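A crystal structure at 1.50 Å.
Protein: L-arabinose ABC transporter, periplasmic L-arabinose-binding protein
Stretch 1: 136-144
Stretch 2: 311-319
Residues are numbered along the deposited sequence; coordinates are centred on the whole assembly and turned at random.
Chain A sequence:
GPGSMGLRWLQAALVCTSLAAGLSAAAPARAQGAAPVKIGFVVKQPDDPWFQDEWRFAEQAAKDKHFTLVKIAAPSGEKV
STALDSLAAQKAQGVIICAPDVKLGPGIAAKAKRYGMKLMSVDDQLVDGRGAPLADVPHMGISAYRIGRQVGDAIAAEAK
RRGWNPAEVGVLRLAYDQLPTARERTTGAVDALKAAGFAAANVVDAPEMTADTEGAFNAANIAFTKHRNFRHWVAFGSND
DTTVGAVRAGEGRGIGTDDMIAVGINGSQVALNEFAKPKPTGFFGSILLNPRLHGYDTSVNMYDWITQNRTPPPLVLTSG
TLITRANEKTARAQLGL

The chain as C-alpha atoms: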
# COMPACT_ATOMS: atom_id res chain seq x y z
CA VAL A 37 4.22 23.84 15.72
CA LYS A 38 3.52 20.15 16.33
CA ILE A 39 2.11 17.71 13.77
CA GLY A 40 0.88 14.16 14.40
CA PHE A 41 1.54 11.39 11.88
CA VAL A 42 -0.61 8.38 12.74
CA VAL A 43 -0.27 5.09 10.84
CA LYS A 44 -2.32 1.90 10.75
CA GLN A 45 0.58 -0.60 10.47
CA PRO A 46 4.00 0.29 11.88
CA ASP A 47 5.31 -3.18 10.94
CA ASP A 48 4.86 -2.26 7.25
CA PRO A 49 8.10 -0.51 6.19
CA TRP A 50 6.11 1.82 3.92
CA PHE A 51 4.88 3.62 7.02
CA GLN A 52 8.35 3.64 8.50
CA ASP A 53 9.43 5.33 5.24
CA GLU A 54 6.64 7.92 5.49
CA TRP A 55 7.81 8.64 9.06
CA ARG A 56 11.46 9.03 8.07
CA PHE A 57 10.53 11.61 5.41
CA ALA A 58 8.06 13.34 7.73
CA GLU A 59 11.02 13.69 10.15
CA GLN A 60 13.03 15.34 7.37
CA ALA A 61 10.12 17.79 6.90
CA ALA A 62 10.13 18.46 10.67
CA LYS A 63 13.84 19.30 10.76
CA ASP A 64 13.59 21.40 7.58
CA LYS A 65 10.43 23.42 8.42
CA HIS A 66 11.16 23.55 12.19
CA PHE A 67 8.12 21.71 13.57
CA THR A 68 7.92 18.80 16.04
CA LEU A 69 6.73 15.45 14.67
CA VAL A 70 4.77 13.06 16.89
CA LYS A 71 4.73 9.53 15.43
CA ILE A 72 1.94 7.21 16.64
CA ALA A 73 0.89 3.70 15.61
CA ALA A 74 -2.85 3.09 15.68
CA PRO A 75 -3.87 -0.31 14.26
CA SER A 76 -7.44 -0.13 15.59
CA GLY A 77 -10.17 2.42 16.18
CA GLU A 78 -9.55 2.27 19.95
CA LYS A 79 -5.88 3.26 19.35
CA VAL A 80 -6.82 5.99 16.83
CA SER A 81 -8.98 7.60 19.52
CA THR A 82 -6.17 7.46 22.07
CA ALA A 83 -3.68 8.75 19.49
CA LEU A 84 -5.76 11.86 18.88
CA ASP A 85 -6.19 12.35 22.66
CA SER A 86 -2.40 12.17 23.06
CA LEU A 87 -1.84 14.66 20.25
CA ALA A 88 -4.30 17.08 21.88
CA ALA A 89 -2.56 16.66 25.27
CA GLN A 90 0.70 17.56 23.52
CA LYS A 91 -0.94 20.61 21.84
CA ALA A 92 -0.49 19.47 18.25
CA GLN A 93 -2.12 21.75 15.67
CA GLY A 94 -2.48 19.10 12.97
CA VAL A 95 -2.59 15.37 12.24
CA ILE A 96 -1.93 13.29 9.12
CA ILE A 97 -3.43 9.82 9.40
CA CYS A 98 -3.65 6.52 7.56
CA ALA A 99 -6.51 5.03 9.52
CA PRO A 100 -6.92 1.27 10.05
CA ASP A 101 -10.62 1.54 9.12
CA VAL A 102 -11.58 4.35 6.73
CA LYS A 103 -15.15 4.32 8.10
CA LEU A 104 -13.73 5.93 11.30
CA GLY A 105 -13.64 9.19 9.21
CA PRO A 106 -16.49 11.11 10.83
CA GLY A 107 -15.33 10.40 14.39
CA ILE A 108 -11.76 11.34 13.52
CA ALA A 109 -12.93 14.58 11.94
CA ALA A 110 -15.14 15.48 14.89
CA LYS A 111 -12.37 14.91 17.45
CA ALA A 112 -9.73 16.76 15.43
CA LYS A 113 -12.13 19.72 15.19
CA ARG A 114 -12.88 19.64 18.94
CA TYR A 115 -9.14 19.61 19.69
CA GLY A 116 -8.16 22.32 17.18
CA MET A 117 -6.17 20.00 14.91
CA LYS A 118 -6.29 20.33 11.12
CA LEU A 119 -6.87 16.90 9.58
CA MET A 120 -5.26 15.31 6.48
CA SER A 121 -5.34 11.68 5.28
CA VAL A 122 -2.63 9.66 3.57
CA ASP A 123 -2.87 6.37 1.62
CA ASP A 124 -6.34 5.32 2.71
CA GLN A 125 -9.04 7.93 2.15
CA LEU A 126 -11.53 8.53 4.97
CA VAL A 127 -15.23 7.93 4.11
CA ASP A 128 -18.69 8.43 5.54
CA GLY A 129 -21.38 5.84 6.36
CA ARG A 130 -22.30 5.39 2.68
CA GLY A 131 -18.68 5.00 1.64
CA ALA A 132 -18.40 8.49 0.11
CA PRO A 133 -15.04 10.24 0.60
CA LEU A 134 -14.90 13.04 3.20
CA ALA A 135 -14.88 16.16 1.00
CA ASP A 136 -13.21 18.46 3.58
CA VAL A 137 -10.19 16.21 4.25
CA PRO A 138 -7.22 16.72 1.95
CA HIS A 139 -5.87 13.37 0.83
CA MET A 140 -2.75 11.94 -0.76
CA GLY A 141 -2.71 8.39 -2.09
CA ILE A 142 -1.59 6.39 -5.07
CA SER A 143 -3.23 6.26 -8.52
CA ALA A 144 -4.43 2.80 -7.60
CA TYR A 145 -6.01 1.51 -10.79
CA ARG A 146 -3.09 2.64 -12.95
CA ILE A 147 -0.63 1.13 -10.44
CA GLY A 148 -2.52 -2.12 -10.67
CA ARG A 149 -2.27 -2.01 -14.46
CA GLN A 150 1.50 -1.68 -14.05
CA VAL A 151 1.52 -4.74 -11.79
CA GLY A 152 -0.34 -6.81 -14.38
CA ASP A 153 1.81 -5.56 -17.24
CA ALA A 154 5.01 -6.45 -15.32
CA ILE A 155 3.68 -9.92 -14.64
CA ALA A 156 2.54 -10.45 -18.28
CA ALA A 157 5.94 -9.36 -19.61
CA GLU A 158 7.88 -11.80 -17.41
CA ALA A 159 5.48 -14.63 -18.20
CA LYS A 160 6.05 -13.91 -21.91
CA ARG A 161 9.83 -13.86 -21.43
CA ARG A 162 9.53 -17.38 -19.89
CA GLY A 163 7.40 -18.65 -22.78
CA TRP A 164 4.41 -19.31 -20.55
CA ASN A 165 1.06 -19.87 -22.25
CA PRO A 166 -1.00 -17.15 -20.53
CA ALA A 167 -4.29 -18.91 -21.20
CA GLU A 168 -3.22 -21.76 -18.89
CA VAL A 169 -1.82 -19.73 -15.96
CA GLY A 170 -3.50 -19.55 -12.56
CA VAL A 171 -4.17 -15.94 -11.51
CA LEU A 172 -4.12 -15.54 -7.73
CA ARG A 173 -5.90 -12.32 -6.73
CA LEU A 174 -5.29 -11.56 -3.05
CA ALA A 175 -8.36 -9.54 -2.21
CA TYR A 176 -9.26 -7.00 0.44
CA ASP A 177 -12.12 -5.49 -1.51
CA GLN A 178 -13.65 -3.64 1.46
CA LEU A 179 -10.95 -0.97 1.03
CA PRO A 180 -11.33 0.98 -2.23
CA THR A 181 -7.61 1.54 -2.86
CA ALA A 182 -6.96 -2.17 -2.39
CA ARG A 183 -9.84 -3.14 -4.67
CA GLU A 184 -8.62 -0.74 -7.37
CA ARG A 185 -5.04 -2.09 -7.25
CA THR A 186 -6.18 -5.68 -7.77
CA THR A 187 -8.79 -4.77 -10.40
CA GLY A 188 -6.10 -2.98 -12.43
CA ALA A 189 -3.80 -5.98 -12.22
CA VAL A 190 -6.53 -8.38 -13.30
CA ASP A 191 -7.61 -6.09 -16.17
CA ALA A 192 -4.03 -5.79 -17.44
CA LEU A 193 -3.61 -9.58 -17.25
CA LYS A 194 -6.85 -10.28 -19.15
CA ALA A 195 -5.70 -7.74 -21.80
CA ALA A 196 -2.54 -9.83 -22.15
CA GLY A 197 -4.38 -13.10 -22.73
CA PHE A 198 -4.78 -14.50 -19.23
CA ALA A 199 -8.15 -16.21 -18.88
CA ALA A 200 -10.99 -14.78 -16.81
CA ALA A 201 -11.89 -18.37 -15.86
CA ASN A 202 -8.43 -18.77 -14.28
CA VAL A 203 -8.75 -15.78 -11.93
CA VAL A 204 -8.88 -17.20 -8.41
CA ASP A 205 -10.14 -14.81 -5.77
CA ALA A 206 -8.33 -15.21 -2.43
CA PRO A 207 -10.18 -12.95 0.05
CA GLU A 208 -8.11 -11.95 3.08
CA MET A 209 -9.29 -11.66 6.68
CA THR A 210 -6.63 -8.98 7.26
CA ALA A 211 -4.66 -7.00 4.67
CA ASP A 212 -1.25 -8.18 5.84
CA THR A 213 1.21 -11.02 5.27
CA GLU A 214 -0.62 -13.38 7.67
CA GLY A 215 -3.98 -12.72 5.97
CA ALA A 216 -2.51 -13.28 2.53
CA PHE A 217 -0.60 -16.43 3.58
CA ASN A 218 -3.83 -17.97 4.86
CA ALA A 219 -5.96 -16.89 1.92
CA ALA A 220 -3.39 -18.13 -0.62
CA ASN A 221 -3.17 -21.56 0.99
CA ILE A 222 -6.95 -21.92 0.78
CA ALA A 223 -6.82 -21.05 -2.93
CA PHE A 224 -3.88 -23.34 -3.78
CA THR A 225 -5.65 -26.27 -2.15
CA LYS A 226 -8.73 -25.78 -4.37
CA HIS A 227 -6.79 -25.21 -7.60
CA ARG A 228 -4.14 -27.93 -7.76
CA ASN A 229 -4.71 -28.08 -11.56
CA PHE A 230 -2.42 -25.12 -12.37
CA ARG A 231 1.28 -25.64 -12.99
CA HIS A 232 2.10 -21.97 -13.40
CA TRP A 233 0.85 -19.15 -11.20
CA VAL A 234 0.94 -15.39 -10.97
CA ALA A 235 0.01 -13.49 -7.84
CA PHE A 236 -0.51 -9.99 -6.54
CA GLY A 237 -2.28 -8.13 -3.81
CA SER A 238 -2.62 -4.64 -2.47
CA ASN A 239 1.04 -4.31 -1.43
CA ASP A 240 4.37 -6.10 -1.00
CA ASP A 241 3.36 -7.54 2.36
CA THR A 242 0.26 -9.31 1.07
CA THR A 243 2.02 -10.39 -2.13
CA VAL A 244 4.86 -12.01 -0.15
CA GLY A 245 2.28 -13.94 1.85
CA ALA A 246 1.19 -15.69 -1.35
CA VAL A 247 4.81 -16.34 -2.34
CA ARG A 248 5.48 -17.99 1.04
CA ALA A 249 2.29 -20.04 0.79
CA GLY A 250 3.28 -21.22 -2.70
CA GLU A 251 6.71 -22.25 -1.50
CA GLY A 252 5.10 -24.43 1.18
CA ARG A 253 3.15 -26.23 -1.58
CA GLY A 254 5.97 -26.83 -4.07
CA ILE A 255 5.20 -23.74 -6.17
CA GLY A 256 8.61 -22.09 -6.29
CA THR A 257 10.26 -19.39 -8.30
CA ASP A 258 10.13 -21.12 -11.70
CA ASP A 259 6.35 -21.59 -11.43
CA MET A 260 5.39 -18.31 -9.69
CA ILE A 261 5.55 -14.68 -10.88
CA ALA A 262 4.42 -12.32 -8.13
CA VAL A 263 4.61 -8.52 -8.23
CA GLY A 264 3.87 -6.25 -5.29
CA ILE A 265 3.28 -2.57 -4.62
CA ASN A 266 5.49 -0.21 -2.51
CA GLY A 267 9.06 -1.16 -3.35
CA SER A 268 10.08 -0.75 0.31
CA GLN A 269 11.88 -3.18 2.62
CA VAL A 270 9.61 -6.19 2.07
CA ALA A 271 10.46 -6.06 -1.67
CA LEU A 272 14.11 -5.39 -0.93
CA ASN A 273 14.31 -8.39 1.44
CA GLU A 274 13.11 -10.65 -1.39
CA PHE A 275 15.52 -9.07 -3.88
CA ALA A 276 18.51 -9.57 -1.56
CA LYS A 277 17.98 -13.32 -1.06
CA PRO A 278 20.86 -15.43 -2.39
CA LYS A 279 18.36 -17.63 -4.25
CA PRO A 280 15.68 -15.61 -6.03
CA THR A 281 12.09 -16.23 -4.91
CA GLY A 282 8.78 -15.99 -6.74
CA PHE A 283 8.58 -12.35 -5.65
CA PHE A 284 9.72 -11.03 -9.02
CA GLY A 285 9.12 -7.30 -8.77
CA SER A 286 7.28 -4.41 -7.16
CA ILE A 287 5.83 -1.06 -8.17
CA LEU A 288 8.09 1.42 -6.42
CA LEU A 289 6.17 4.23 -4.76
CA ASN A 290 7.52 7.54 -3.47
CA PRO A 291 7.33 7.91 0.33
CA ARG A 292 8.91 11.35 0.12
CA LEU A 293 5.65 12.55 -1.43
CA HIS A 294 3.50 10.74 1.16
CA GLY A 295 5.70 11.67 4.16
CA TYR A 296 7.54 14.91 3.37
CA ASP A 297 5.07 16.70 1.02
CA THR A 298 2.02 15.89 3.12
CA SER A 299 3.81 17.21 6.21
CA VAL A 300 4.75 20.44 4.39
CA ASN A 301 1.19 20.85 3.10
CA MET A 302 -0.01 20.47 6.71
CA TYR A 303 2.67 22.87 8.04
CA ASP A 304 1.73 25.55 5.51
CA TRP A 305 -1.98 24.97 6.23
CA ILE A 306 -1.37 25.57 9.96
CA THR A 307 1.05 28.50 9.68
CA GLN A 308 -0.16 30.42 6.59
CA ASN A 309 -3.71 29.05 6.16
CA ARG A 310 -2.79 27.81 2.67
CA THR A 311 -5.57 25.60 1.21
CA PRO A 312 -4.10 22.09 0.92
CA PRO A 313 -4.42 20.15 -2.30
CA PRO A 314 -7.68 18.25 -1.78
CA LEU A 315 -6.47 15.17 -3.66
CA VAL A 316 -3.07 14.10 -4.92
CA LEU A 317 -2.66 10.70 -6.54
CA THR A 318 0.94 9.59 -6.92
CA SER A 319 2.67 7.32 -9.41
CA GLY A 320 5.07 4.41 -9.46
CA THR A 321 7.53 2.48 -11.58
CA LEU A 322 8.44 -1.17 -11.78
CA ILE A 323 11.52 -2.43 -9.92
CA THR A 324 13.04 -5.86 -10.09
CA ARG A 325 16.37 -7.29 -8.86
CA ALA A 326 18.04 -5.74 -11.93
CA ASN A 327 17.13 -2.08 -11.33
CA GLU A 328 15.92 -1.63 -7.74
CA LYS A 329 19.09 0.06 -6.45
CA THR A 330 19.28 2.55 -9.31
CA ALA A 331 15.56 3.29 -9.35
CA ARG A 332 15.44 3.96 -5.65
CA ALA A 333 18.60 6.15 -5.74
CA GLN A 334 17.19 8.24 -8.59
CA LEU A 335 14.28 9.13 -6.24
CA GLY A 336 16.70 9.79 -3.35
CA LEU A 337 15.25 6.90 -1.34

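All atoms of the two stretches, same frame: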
# COMPACT_ATOMS: atom_id res chain seq x y z
N ASP A 136 -13.97 17.41 2.90
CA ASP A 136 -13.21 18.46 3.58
C ASP A 136 -11.84 17.98 4.10
O ASP A 136 -11.13 18.73 4.79
CB ASP A 136 -14.03 19.00 4.76
CG ASP A 136 -14.44 17.90 5.73
OD1 ASP A 136 -14.51 16.73 5.30
OD2 ASP A 136 -14.69 18.20 6.93
N VAL A 137 -11.47 16.75 3.78
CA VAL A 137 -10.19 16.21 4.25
C VAL A 137 -9.25 16.07 3.06
O VAL A 137 -9.50 15.27 2.16
CB VAL A 137 -10.35 14.86 4.96
CG1 VAL A 137 -8.99 14.33 5.38
CG2 VAL A 137 -11.27 15.00 6.18
N PRO A 138 -8.18 16.87 3.05
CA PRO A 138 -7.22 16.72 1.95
C PRO A 138 -6.56 15.36 2.06
O PRO A 138 -6.27 14.91 3.17
CB PRO A 138 -6.21 17.84 2.22
CG PRO A 138 -6.33 18.09 3.68
CD PRO A 138 -7.77 17.92 4.00
N HIS A 139 -6.35 14.74 0.91
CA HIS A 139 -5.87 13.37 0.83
C HIS A 139 -4.72 13.22 -0.15
O HIS A 139 -4.70 13.85 -1.20
CB HIS A 139 -7.01 12.46 0.40
CG HIS A 139 -6.61 11.03 0.31
ND1 HIS A 139 -6.33 10.27 1.43
CD2 HIS A 139 -6.42 10.22 -0.75
CE1 HIS A 139 -5.95 9.07 1.05
NE2 HIS A 139 -6.02 9.00 -0.26
N MET A 140 -3.76 12.37 0.20
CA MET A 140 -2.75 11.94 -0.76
C MET A 140 -2.70 10.43 -0.76
O MET A 140 -2.58 9.82 0.30
CB MET A 140 -1.37 12.49 -0.44
CG MET A 140 -0.35 12.11 -1.49
SD MET A 140 1.35 12.65 -1.20
CE MET A 140 1.17 14.43 -1.25
N GLY A 141 -2.85 9.83 -1.94
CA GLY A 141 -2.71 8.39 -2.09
C GLY A 141 -2.11 8.08 -3.43
O GLY A 141 -1.63 8.98 -4.12
N ILE A 142 -2.14 6.80 -3.80
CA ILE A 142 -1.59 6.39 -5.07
C ILE A 142 -2.69 6.34 -6.13
O ILE A 142 -3.87 6.17 -5.80
CB ILE A 142 -0.84 5.04 -4.98
CG1 ILE A 142 -1.77 3.83 -4.80
CG2 ILE A 142 0.19 5.11 -3.88
CD1 ILE A 142 -1.05 2.51 -4.85
N SER A 143 -2.30 6.46 -7.40
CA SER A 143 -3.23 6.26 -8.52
C SER A 143 -3.47 4.76 -8.70
O SER A 143 -2.83 4.10 -9.51
CB SER A 143 -2.70 6.91 -9.81
OG SER A 143 -3.78 7.01 -10.75
N ALA A 144 -4.38 4.22 -7.89
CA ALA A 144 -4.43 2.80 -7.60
C ALA A 144 -4.71 1.91 -8.80
O ALA A 144 -4.06 0.88 -8.99
CB ALA A 144 -5.43 2.52 -6.49
N THR A 311 -4.66 26.69 1.55
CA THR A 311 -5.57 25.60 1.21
C THR A 311 -4.76 24.41 0.70
O THR A 311 -4.06 24.52 -0.31
CB THR A 311 -6.59 26.04 0.11
OG1 THR A 311 -7.35 27.16 0.57
CG2 THR A 311 -7.55 24.89 -0.27
N PRO A 312 -4.84 23.26 1.40
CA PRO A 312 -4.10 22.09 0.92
C PRO A 312 -4.70 21.52 -0.36
O PRO A 312 -5.91 21.67 -0.61
CB PRO A 312 -4.26 21.09 2.06
CG PRO A 312 -5.57 21.47 2.67
CD PRO A 312 -5.63 22.95 2.61
N PRO A 313 -3.86 20.87 -1.18
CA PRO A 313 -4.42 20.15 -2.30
C PRO A 313 -5.44 19.15 -1.78
O PRO A 313 -5.14 18.36 -0.87
CB PRO A 313 -3.20 19.43 -2.91
CG PRO A 313 -2.01 20.18 -2.42
CD PRO A 313 -2.40 20.71 -1.07
N PRO A 314 -6.67 19.19 -2.30
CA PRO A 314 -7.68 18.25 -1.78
C PRO A 314 -7.41 16.79 -2.13
O PRO A 314 -7.79 15.91 -1.38
CB PRO A 314 -8.99 18.74 -2.41
CG PRO A 314 -8.59 19.64 -3.52
CD PRO A 314 -7.27 20.23 -3.14
N LEU A 315 -6.76 16.54 -3.26
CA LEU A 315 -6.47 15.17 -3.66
C LEU A 315 -5.25 15.13 -4.57
O LEU A 315 -5.19 15.82 -5.61
CB LEU A 315 -7.68 14.55 -4.36
CG LEU A 315 -7.59 13.09 -4.81
CD1 LEU A 315 -7.34 12.16 -3.63
CD2 LEU A 315 -8.87 12.70 -5.52
N VAL A 316 -4.27 14.34 -4.15
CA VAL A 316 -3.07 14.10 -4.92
C VAL A 316 -2.92 12.60 -5.04
O VAL A 316 -2.89 11.90 -4.04
CB VAL A 316 -1.82 14.69 -4.25
CG1 VAL A 316 -0.55 14.30 -5.01
CG2 VAL A 316 -1.95 16.20 -4.14
N LEU A 317 -2.79 12.12 -6.26
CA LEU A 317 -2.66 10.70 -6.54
C LEU A 317 -1.33 10.47 -7.22
O LEU A 317 -1.10 10.94 -8.34
CB LEU A 317 -3.79 10.22 -7.43
CG LEU A 317 -5.16 10.27 -6.78
CD1 LEU A 317 -6.18 9.78 -7.81
CD2 LEU A 317 -5.23 9.49 -5.48
N THR A 318 -0.46 9.76 -6.52
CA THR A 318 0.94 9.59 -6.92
C THR A 318 1.18 8.36 -7.78
O THR A 318 0.34 7.48 -7.91
CB THR A 318 1.82 9.50 -5.67
OG1 THR A 318 1.53 8.30 -4.95
CG2 THR A 318 1.65 10.75 -4.77
N SER A 319 2.35 8.33 -8.41
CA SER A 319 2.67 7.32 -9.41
C SER A 319 3.81 6.43 -8.98
O SER A 319 4.50 6.70 -7.99
CB SER A 319 3.03 8.01 -10.73
OG SER A 319 1.90 8.66 -11.31
O HOH W 1 -3.37 16.37 -0.65

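Parallel β-strands pair by a simple rule: residues of one strand alternate between bonding outward to the neighbour through both N and O and turning those groups away, so that a single residue reaches two partners flanking its opposite number. The contact between 136-144 and 311-319 of this arabinose-binding protein is a compact example. Strands 139-142 and 315-318 run in the same direction, 20° apart, although at least 174 residues of sequence separate any two residues that touch.

Thr 318, the residue most covered by the other stretch, closes the ladder. Its N donates to Gly 141 O at 2.8 Å, and its O receives Ser 143 N at 2.9 Å with a nearly straight N-H...O angle of 169°. Thr 318 thus straddles Ile 142, its bridge partner, whose CA lies 4.5 Å from the CA of Thr 318. The side chains of this pair share a face of the sheet with Met 140 and Val 316, and Ile 142 CG2 packs 3.6 Å from Thr 318 OG1. That hydroxyl also has a bonding partner elsewhere in the structure.

His 139 plays the same part at the other end and on the other strand. Its N donates to Pro 314 O (2.9 Å), while its O accepts from Val 316 N (3.0 Å), so the residue straddles Leu 315. The same carbonyl takes a CA-H...O contact from Leu 315 CA at 3.3 Å, and a water donates both to His 139 O (2.9 Å) and to Pro 313 O (2.7 Å), extending the link into the loop before the strand. The imidazole meets Leu 315 CD1 at its edge, 3.6 Å from His 139 CD2. Gly 141, next but one along the strand, falls on this same face but has no side chain; an ideal CB there would lie 2.9 Å from His 139 NE2, a clash.

Pro 138 shows how packing can continue where the ladder stops. The N-CD bond of Pro 138 points away from the other stretch, and the contact is made by its ring and CA. Pro 138 CG meets Pro 312 CG at 3.6 Å, Pro 138 CB approaches Pro 313 O at 3.3 Å, and Pro 138 CA makes a CA-H...O contact with Pro 314 O at 3.5 Å. Pro 314 O therefore serves both the amide of His 139 and the CA of Pro 138, joining the proline cluster to the first rung of the sheet.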